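Local coordinates for geranylgeranyl pyrophosphate synthase (Corynebacterium glutamicum, PDB 3LMD), which probably makes isoprenyl diphosphates by condensing isopentenyl diphosphate with an allylic diphosphate, a magnesium-dependent prenyltransferase reaction, at residues M44-E48 with R76-M80. Sequence-based numbering, arbitrary orientation.
Sequences MVQVE and RFRPM
Two helices of the all-helical prenyl synthase fold, 34-55 and 77-86, pack where Met44, Val47 and Glu48 meet the N-terminal start of helix 77-86. The Met44 thioether, bent at chi2 and chi3, folds so that Met44 SD lies 3.7 Å from the backbone N of Met80. Val47 points toward the second helix, and its CG1, anti to the backbone N, touches Pro79 CB at 3.9 Å; the two compact side chains meet at about a right angle. Proline suits this place because the first turn of a helix needs no N-H donor from it, and its ring offers a rigid apolar surface, also touched by Ala101 of helix 95-118. At the partly exposed border, the chain of Arg76, the N-cap residue, extends from CG to NE toward Glu48. Arg76 NE donates a fairly straight bond to Glu48 OE1 (3.1 Å, 160°), from the syn side but 33° out of the carboxylate plane. The shorter contact of Arg76 NE with Glu48 OE2 (3.0 Å) is more bent and only a weak bond. One nitrogen thus serves both oxygens, unlike the flat two-nitrogen pairing; Arg76 NH2 instead forms a salt bridge with Glu105. Arg76 links helices 34-55 and 95-118, a charged clasp beside apolar packing in the helical bundle of the FPP/GGPP synthase family.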
ATOM      1  N   MET A  44     -24.276  10.948  -2.448  1.00 27.58           N
ATOM      2  CA  MET A  44     -22.940  11.551  -2.249  1.00 30.55           C
ATOM      3  C   MET A  44     -22.690  11.936  -0.790  1.00 35.20           C
ATOM      4  O   MET A  44     -21.549  11.883  -0.311  1.00 28.81           O
ATOM      5  CB  MET A  44     -22.656  12.741  -3.183  1.00 28.15           C
ATOM      6  CG  MET A  44     -22.298  12.365  -4.622  1.00 40.82           C
ATOM      7  SD  MET A  44     -20.680  11.513  -4.825  1.00 38.03           S
ATOM      8  CE  MET A  44     -19.791  12.002  -3.365  1.00 31.19           C
ATOM      9  N   VAL A  45     -23.739  12.337  -0.075  1.00 29.71           N
ATOM     10  CA  VAL A  45     -23.582  12.642   1.355  1.00 30.03           C
ATOM     11  C   VAL A  45     -23.226  11.352   2.104  1.00 25.76           C
ATOM     12  O   VAL A  45     -22.361  11.327   3.006  1.00 27.76           O
ATOM     13  CB  VAL A  45     -24.906  13.217   1.936  1.00 37.09           C
ATOM     14  CG1 VAL A  45     -24.866  13.260   3.482  1.00 41.54           C
ATOM     15  CG2 VAL A  45     -25.208  14.584   1.339  1.00 36.06           C
ATOM     16  N   GLN A  46     -23.901  10.268   1.755  1.00 25.20           N
ATOM     17  CA  GLN A  46     -23.629   8.980   2.370  1.00 27.29           C
ATOM     18  C   GLN A  46     -22.190   8.488   2.081  1.00 30.11           C
ATOM     19  O   GLN A  46     -21.529   7.921   2.950  1.00 26.82           O
ATOM     20  CB  GLN A  46     -24.624   7.944   1.869  1.00 32.25           C
ATOM     21  CG  GLN A  46     -26.094   8.252   2.252  1.00 34.54           C
ATOM     22  CD  GLN A  46     -27.064   7.299   1.568  1.00 52.69           C
ATOM     23  OE1 GLN A  46     -27.119   6.116   1.894  1.00 57.96           O
ATOM     24  NE2 GLN A  46     -27.826   7.812   0.604  1.00 62.35           N
ATOM     25  N   VAL A  47     -21.731   8.690   0.856  1.00 29.18           N
ATOM     26  CA  VAL A  47     -20.315   8.424   0.520  1.00 26.77           C
ATOM     27  C   VAL A  47     -19.385   9.266   1.389  1.00 24.21           C
ATOM     28  O   VAL A  47     -18.407   8.770   1.948  1.00 27.08           O
ATOM     29  CB  VAL A  47     -20.043   8.808  -0.961  1.00 28.87           C
ATOM     30  CG1 VAL A  47     -18.548   8.873  -1.246  1.00 25.49           C
ATOM     31  CG2 VAL A  47     -20.783   7.836  -1.896  1.00 26.95           C
ATOM     32  N   GLU A  48     -19.643  10.568   1.440  1.00 28.73           N
ATOM     33  CA  GLU A  48     -18.835  11.443   2.251  1.00 26.94           C
ATOM     34  C   GLU A  48     -18.794  11.002   3.730  1.00 27.62           C
ATOM     35  O   GLU A  48     -17.755  11.098   4.373  1.00 25.71           O
ATOM     36  CB  GLU A  48     -19.328  12.896   2.156  1.00 32.64           C
ATOM     37  CG  GLU A  48     -19.132  13.548   0.764  1.00 44.95           C
ATOM     38  CD  GLU A  48     -17.664  13.944   0.498  1.00 49.40           C
ATOM     39  OE1 GLU A  48     -16.787  13.600   1.319  1.00 44.98           O
ATOM     40  OE2 GLU A  48     -17.396  14.623  -0.517  1.00 61.43           O
ATOM     41  N   ARG A  76     -16.376  15.047  -5.543  1.00 55.47           N
ATOM     42  CA  ARG A  76     -15.497  13.907  -5.825  1.00 38.24           C
ATOM     43  C   ARG A  76     -15.978  13.163  -7.076  1.00 33.17           C
ATOM     44  O   ARG A  76     -16.957  12.411  -7.035  1.00 27.72           O
ATOM     45  CB  ARG A  76     -15.529  12.981  -4.622  1.00 39.64           C
ATOM     46  CG  ARG A  76     -15.210  13.690  -3.285  1.00 37.37           C
ATOM     47  CD  ARG A  76     -14.973  12.690  -2.161  1.00 33.15           C
ATOM     48  NE  ARG A  76     -14.670  13.370  -0.904  1.00 30.81           N
ATOM     49  CZ  ARG A  76     -13.437  13.666  -0.492  1.00 41.43           C
ATOM     50  NH1 ARG A  76     -13.266  14.302   0.660  1.00 36.13           N
ATOM     51  NH2 ARG A  76     -12.375  13.301  -1.217  1.00 31.35           N
ATOM     52  N   PHE A  77     -15.289  13.364  -8.194  1.00 27.86           N
ATOM     53  CA  PHE A  77     -15.766  12.809  -9.469  1.00 27.69           C
ATOM     54  C   PHE A  77     -15.884  11.277  -9.504  1.00 30.81           C
ATOM     55  O   PHE A  77     -16.849  10.717 -10.064  1.00 25.86           O
ATOM     56  CB  PHE A  77     -14.876  13.245 -10.642  1.00 31.96           C
ATOM     57  CG  PHE A  77     -15.304  12.622 -11.934  1.00 35.71           C
ATOM     58  CD1 PHE A  77     -14.681  11.483 -12.425  1.00 34.38           C
ATOM     59  CD2 PHE A  77     -16.403  13.122 -12.613  1.00 36.42           C
ATOM     60  CE1 PHE A  77     -15.133  10.870 -13.607  1.00 33.88           C
ATOM     61  CE2 PHE A  77     -16.846  12.529 -13.777  1.00 44.03           C
ATOM     62  CZ  PHE A  77     -16.214  11.400 -14.275  1.00 34.70           C
ATOM     63  N   ARG A  78     -14.890  10.580  -8.961  1.00 25.28           N
ATOM     64  CA  ARG A  78     -14.894   9.108  -9.075  1.00 26.47           C
ATOM     65  C   ARG A  78     -16.074   8.446  -8.360  1.00 27.17           C
ATOM     66  O   ARG A  78     -16.742   7.568  -8.944  1.00 26.68           O
ATOM     67  CB  ARG A  78     -13.562   8.526  -8.621  1.00 25.28           C
ATOM     68  CG  ARG A  78     -12.431   8.999  -9.527  1.00 26.27           C
ATOM     69  CD  ARG A  78     -11.024   8.763  -8.934  1.00 29.05           C
ATOM     70  NE  ARG A  78     -10.022   9.299  -9.858  1.00 28.47           N
ATOM     71  CZ  ARG A  78      -9.730  10.594  -9.959  1.00 32.11           C
ATOM     72  NH1 ARG A  78     -10.313  11.468  -9.149  1.00 28.79           N
ATOM     73  NH2 ARG A  78      -8.805  11.012 -10.826  1.00 30.63           N
ATOM     74  N   PRO A  79     -16.344   8.850  -7.105  1.00 26.82           N
ATOM     75  CA  PRO A  79     -17.548   8.257  -6.503  1.00 27.80           C
ATOM     76  C   PRO A  79     -18.829   8.697  -7.211  1.00 27.39           C
ATOM     77  O   PRO A  79     -19.751   7.895  -7.333  1.00 29.81           O
ATOM     78  CB  PRO A  79     -17.513   8.728  -5.035  1.00 31.18           C
ATOM     79  CG  PRO A  79     -16.321   9.679  -4.909  1.00 29.89           C
ATOM     80  CD  PRO A  79     -15.459   9.533  -6.120  1.00 26.12           C
ATOM     81  N   MET A  80     -18.885   9.935  -7.697  1.00 24.64           N
ATOM     82  CA  MET A  80     -20.075  10.390  -8.428  1.00 30.29           C
ATOM     83  C   MET A  80     -20.316   9.512  -9.650  1.00 32.48           C
ATOM     84  O   MET A  80     -21.446   9.126  -9.945  1.00 26.37           O
ATOM     85  CB  MET A  80     -19.926  11.867  -8.886  1.00 27.12           C
ATOM     86  CG  MET A  80     -21.216  12.424  -9.539  1.00 41.16           C
ATOM     87  SD  MET A  80     -21.039  14.007 -10.468  1.00 41.87           S
ATOM     88  CE  MET A  80     -20.443  13.379 -12.045  1.00 40.70           C
TER